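Local coordinates for protein PTS system, IIA component (Streptococcus pneumoniae serotype 4, PDB 5T3U) that probably serves as the IIA phosphoryl carrier of a sugar phosphotransferase system linked to fucose utilization, accepting a phosphoryl group and passing it to the IIB partner, at residues 9-23 with 102-116. Residues are numbered along the deposited sequence; the frame is centred on the assembly and turned at random.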
loop_
_atom_site.group_PDB
_atom_site.type_symbol
_atom_site.label_atom_id
_atom_site.label_comp_id
_atom_site.label_asym_id
_atom_site.label_seq_id
_atom_site.Cartn_x
_atom_site.Cartn_y
_atom_site.Cartn_z
ATOM N N ARG A 9 15.061 13.414 -8.732
ATOM C CA ARG A 9 14.684 12.205 -8.000
ATOM C C ARG A 9 13.733 11.366 -8.844
ATOM O O ARG A 9 12.705 11.871 -9.279
ATOM C CB ARG A 9 13.972 12.637 -6.710
ATOM C CG ARG A 9 13.817 11.605 -5.620
ATOM C CD ARG A 9 13.476 12.261 -4.312
ATOM N NE ARG A 9 14.359 13.383 -4.049
ATOM C CZ ARG A 9 13.969 14.649 -4.035
ATOM N NH1 ARG A 9 12.686 14.946 -4.232
ATOM N NH2 ARG A 9 14.866 15.615 -3.819
ATOM N N GLY A 10 14.105 10.112 -9.086
ATOM C CA GLY A 10 13.231 9.100 -9.703
ATOM C C GLY A 10 12.655 8.151 -8.652
ATOM O O GLY A 10 13.125 8.106 -7.500
ATOM N N ILE A 11 11.616 7.412 -9.008
ATOM C CA ILE A 11 10.992 6.542 -8.024
ATOM C C ILE A 11 10.774 5.207 -8.658
ATOM O O ILE A 11 10.171 5.117 -9.710
ATOM C CB ILE A 11 9.622 7.112 -7.492
ATOM C CG1 ILE A 11 9.786 8.489 -6.830
ATOM C CG2 ILE A 11 8.924 6.113 -6.490
ATOM C CD1 ILE A 11 8.445 9.171 -6.592
ATOM N N LEU A 12 11.267 4.154 -8.026
ATOM C CA LEU A 12 10.887 2.825 -8.463
ATOM C C LEU A 12 9.999 2.187 -7.395
ATOM O O LEU A 12 10.384 2.135 -6.225
ATOM C CB LEU A 12 12.121 1.951 -8.689
ATOM C CG LEU A 12 11.874 0.479 -9.036
ATOM C CD1 LEU A 12 11.131 0.273 -10.381
ATOM C CD2 LEU A 12 13.189 -0.253 -9.038
ATOM N N VAL A 13 8.828 1.704 -7.795
ATOM C CA VAL A 13 7.920 1.069 -6.838
ATOM C C VAL A 13 7.967 -0.398 -7.176
ATOM O O VAL A 13 7.605 -0.785 -8.306
ATOM C CB VAL A 13 6.452 1.530 -7.013
ATOM C CG1 VAL A 13 5.616 1.097 -5.842
ATOM C CG2 VAL A 13 6.354 3.032 -7.194
ATOM N N ALA A 14 8.386 -1.222 -6.220
ATOM C CA ALA A 14 8.567 -2.651 -6.510
ATOM C C ALA A 14 7.883 -3.544 -5.488
ATOM O O ALA A 14 7.907 -3.249 -4.320
ATOM C CB ALA A 14 10.052 -2.985 -6.571
ATOM N N SER A 15 7.294 -4.659 -5.925
ATOM C CA SER A 15 6.646 -5.563 -4.988
ATOM C C SER A 15 6.542 -6.963 -5.580
ATOM O O SER A 15 6.670 -7.146 -6.796
ATOM C CB SER A 15 5.219 -5.052 -4.708
ATOM O OG SER A 15 4.442 -5.163 -5.885
ATOM N N HIS A 16 6.266 -7.956 -4.745
ATOM C CA HIS A 16 5.624 -9.179 -5.275
ATOM C C HIS A 16 4.245 -8.783 -5.837
ATOM O O HIS A 16 3.596 -7.880 -5.307
ATOM C CB HIS A 16 5.406 -10.182 -4.160
ATOM C CG HIS A 16 6.670 -10.715 -3.565
ATOM N ND1 HIS A 16 7.347 -10.064 -2.554
ATOM C CD2 HIS A 16 7.342 -11.868 -3.787
ATOM C CE1 HIS A 16 8.389 -10.789 -2.187
ATOM N NE2 HIS A 16 8.425 -11.873 -2.939
ATOM N N GLY A 17 3.832 -9.416 -6.935
ATOM C CA GLY A 17 2.520 -9.151 -7.508
ATOM C C GLY A 17 2.231 -7.727 -7.932
ATOM O O GLY A 17 3.142 -6.944 -8.201
ATOM N N ASN A 18 0.930 -7.417 -7.983
ATOM C CA ASN A 18 0.378 -6.216 -8.558
ATOM C C ASN A 18 0.300 -5.015 -7.587
ATOM O O ASN A 18 -0.207 -3.962 -7.960
ATOM C CB ASN A 18 -1.030 -6.531 -9.109
ATOM C CG ASN A 18 -1.008 -7.477 -10.319
ATOM O OD1 ASN A 18 0.012 -7.634 -10.997
ATOM N ND2 ASN A 18 -2.139 -8.098 -10.593
ATOM N N PHE A 19 0.779 -5.163 -6.354
ATOM C CA PHE A 19 0.751 -4.036 -5.384
ATOM C C PHE A 19 1.343 -2.733 -5.938
ATOM O O PHE A 19 0.701 -1.662 -5.839
ATOM C CB PHE A 19 1.477 -4.406 -4.086
ATOM C CG PHE A 19 1.316 -3.398 -2.962
ATOM C CD1 PHE A 19 0.056 -3.069 -2.470
ATOM C CD2 PHE A 19 2.435 -2.816 -2.368
ATOM C CE1 PHE A 19 -0.086 -2.198 -1.418
ATOM C CE2 PHE A 19 2.299 -1.929 -1.331
ATOM C CZ PHE A 19 1.007 -1.606 -0.857
ATOM N N ALA A 20 2.557 -2.838 -6.510
ATOM C CA ALA A 20 3.298 -1.713 -7.073
ATOM C C ALA A 20 2.600 -1.003 -8.217
ATOM O O ALA A 20 2.446 0.220 -8.172
ATOM C CB ALA A 20 4.738 -2.168 -7.516
ATOM N N SER A 21 2.185 -1.734 -9.264
ATOM C CA SER A 21 1.514 -1.048 -10.369
ATOM C C SER A 21 0.154 -0.455 -9.925
ATOM O O SER A 21 -0.238 0.640 -10.350
ATOM C CB SER A 21 1.333 -1.978 -11.586
ATOM O OG SER A 21 0.678 -3.153 -11.189
ATOM N N GLY A 22 -0.555 -1.172 -9.073
ATOM C CA GLY A 22 -1.827 -0.671 -8.560
ATOM C C GLY A 22 -1.644 0.574 -7.712
ATOM O O GLY A 22 -2.445 1.510 -7.807
ATOM N N ALA A 23 -0.600 0.598 -6.890
ATOM C CA ALA A 23 -0.260 1.824 -6.145
ATOM C C ALA A 23 0.041 3.021 -7.054
ATOM O O ALA A 23 -0.428 4.127 -6.800
ATOM C CB ALA A 23 0.887 1.582 -5.173
ATOM N N PHE A 102 5.707 0.600 2.111
ATOM C CA PHE A 102 5.082 1.834 1.629
ATOM C C PHE A 102 3.552 1.789 1.556
ATOM O O PHE A 102 2.949 0.717 1.378
ATOM C CB PHE A 102 5.651 2.260 0.253
ATOM C CG PHE A 102 5.101 1.489 -0.931
ATOM C CD1 PHE A 102 5.745 0.344 -1.402
ATOM C CD2 PHE A 102 3.976 1.937 -1.610
ATOM C CE1 PHE A 102 5.239 -0.376 -2.521
ATOM C CE2 PHE A 102 3.462 1.233 -2.707
ATOM C CZ PHE A 102 4.105 0.075 -3.169
ATOM N N ASN A 103 2.948 2.969 1.626
ATOM C CA ASN A 103 1.511 3.126 1.491
ATOM C C ASN A 103 1.221 4.223 0.453
ATOM O O ASN A 103 2.143 4.788 -0.132
ATOM C CB ASN A 103 0.857 3.401 2.867
ATOM C CG ASN A 103 1.433 4.613 3.559
ATOM O OD1 ASN A 103 2.240 5.346 2.968
ATOM N ND2 ASN A 103 1.025 4.849 4.821
ATOM N N ILE A 104 -0.050 4.487 0.172
ATOM C CA ILE A 104 -0.384 5.496 -0.840
ATOM C C ILE A 104 0.118 6.884 -0.406
ATOM O O ILE A 104 0.719 7.585 -1.196
ATOM C CB ILE A 104 -1.890 5.437 -1.224
ATOM C CG1 ILE A 104 -2.092 4.353 -2.271
ATOM C CG2 ILE A 104 -2.464 6.819 -1.729
ATOM C CD1 ILE A 104 -1.474 4.637 -3.633
ATOM N N PRO A 105 -0.067 7.264 0.874
ATOM C CA PRO A 105 0.450 8.590 1.283
ATOM C C PRO A 105 1.949 8.837 1.017
ATOM O O PRO A 105 2.306 9.942 0.581
ATOM C CB PRO A 105 0.171 8.612 2.784
ATOM C CG PRO A 105 -1.105 7.783 2.916
ATOM C CD PRO A 105 -0.862 6.641 1.959
ATOM N N LEU A 106 2.812 7.847 1.287
ATOM C CA LEU A 106 4.229 7.946 0.922
ATOM C C LEU A 106 4.428 8.146 -0.583
ATOM O O LEU A 106 5.135 9.080 -1.012
ATOM C CB LEU A 106 5.006 6.702 1.382
ATOM C CG LEU A 106 6.561 6.746 1.195
ATOM C CD1 LEU A 106 7.233 7.955 1.826
ATOM C CD2 LEU A 106 7.178 5.472 1.767
ATOM N N LEU A 107 3.803 7.280 -1.394
ATOM C CA LEU A 107 3.995 7.335 -2.848
ATOM C C LEU A 107 3.533 8.684 -3.401
ATOM O O LEU A 107 4.280 9.355 -4.110
ATOM C CB LEU A 107 3.320 6.149 -3.578
ATOM C CG LEU A 107 3.497 6.153 -5.121
ATOM C CD1 LEU A 107 4.992 6.288 -5.562
ATOM C CD2 LEU A 107 2.826 4.919 -5.780
ATOM N N VAL A 108 2.320 9.105 -3.040
ATOM C CA VAL A 108 1.812 10.419 -3.429
ATOM C C VAL A 108 2.743 11.570 -3.068
ATOM O O VAL A 108 2.996 12.435 -3.899
ATOM C CB VAL A 108 0.401 10.687 -2.813
ATOM C CG1 VAL A 108 0.006 12.178 -3.005
ATOM C CG2 VAL A 108 -0.614 9.765 -3.459
ATOM N N GLU A 109 3.230 11.597 -1.827
ATOM C CA GLU A 109 4.100 12.675 -1.387
ATOM C C GLU A 109 5.436 12.690 -2.143
ATOM O O GLU A 109 5.953 13.755 -2.481
ATOM C CB GLU A 109 4.384 12.531 0.123
ATOM C CG GLU A 109 5.445 13.507 0.663
ATOM C CD GLU A 109 5.149 14.980 0.333
ATOM O OE1 GLU A 109 3.955 15.381 0.285
ATOM O OE2 GLU A 109 6.120 15.746 0.117
ATOM N N LEU A 110 6.028 11.509 -2.340
ATOM C CA LEU A 110 7.286 11.418 -3.093
ATOM C C LEU A 110 7.090 11.862 -4.539
ATOM O O LEU A 110 7.951 12.569 -5.097
ATOM C CB LEU A 110 7.877 10.014 -3.004
ATOM C CG LEU A 110 8.467 9.691 -1.622
ATOM C CD1 LEU A 110 8.930 8.222 -1.483
ATOM C CD2 LEU A 110 9.605 10.696 -1.244
ATOM N N ILE A 111 5.964 11.507 -5.158
ATOM C CA ILE A 111 5.750 12.008 -6.540
ATOM C C ILE A 111 5.588 13.544 -6.555
ATOM O O ILE A 111 6.242 14.243 -7.345
ATOM C CB ILE A 111 4.598 11.312 -7.281
ATOM C CG1 ILE A 111 4.907 9.834 -7.503
ATOM C CG2 ILE A 111 4.363 11.979 -8.676
ATOM C CD1 ILE A 111 3.666 8.982 -7.970
ATOM N N SER A 112 4.771 14.068 -5.640
ATOM C CA SER A 112 4.495 15.515 -5.580
ATOM C C SER A 112 5.729 16.365 -5.352
ATOM O O SER A 112 5.751 17.540 -5.735
ATOM C CB SER A 112 3.468 15.824 -4.481
ATOM O OG SER A 112 2.305 15.061 -4.722
ATOM N N SER A 113 6.742 15.781 -4.709
ATOM C CA SER A 113 7.934 16.519 -4.301
ATOM C C SER A 113 9.196 16.132 -5.100
ATOM O O SER A 113 10.316 16.546 -4.748
ATOM C CB SER A 113 8.159 16.360 -2.794
ATOM O OG SER A 113 8.460 15.008 -2.460
ATOM N N TYR A 114 9.029 15.383 -6.191
ATOM C CA TYR A 114 10.218 14.868 -6.877
ATOM C C TYR A 114 11.031 15.892 -7.709
ATOM O O TYR A 114 12.094 15.559 -8.256
ATOM C CB TYR A 114 9.955 13.562 -7.624
ATOM C CG TYR A 114 9.022 13.556 -8.834
ATOM C CD1 TYR A 114 8.610 14.729 -9.479
ATOM C CD2 TYR A 114 8.576 12.337 -9.347
ATOM C CE1 TYR A 114 7.777 14.671 -10.609
ATOM C CE2 TYR A 114 7.755 12.268 -10.433
ATOM C CZ TYR A 114 7.356 13.433 -11.070
ATOM O OH TYR A 114 6.527 13.321 -12.162
ATOM N N ASP A 115 10.541 17.129 -7.778
ATOM C CA ASP A 115 11.303 18.200 -8.419
ATOM C C ASP A 115 11.786 19.197 -7.385
ATOM O O ASP A 115 12.296 20.276 -7.717
ATOM C CB ASP A 115 10.472 18.912 -9.496
ATOM C CG ASP A 115 10.118 18.001 -10.636
ATOM O OD1 ASP A 115 11.008 17.264 -11.101
ATOM O OD2 ASP A 115 8.949 18.026 -11.077
ATOM N N SER A 116 11.651 18.810 -6.129
ATOM C CA SER A 116 11.945 19.695 -5.028
ATOM C C SER A 116 13.021 19.091 -4.112
ATOM O O SER A 116 13.295 17.889 -4.156
ATOM C CB SER A 116 10.651 19.991 -4.263
ATOM O OG SER A 116 10.938 20.630 -3.029
HETATM O O HOH W 1 10.331 13.406 -3.790
#
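The side chains of Val13 and Phe102 cross at about a right angle where helix 104-112 packs, nearly antiparallel, on strand 7-16, a worked example of how a helix closes the parallel alpha/beta core (strand order 2-1-3-4) of a mannose-family (EIIA-man) IIA domain. At the N-terminal end of helix 104-112 the packing is tight. Phe102 CZ lies 3.2 Å from Val13 CG1, and Phe19 CE2 rests over one face of the Phe102 ring, offset toward its rim; the two ring planes are inclined at 38°. Ala23 CB abuts the edge of the ring in its plane, 3.6 Å from Phe102 CE2. With chi1 at 78°, the Phe102 side chain starts between its own backbone N and carbonyl carbon, and from there the ring reaches in between strand 7-16 and helix 19-31. Leu107 bridges the same two elements by its fork, CD1 against Val13 CG2 at 3.9 Å and CD2 against the Ala23 backbone. Farther along, Ile11 inserts CD1 against Leu110 CB and Ile111 CG1.

Beyond the helix the contact turns polar and more open, with Tyr114 and Ser116 partly exposed. Arg9, bent at chi3 (-48°), presents its guanidinium edge-on to the turn 113-116: NH2 donates to Ser116 O at 2.8 Å, NH1 donates to the same oxygen at 3.0 Å, and Ser116 O lies close to the guanidinium plane, so two nitrogens grip one atom end-on. The bond from NH1 to Ser113 O is weak. Water 1 accepts from Arg9 NH1 and donates to Leu110 O and Ser113 OG, tying the arginine to the helix end. Phe19 also meets Phe19 of the second subunit. Apolar packing thus holds the helix start against strand and helix 19-31, whereas at its other end carbonyl oxygens and water, with Glu70 as a long, weak ion partner, probably offset a buried cation's charge.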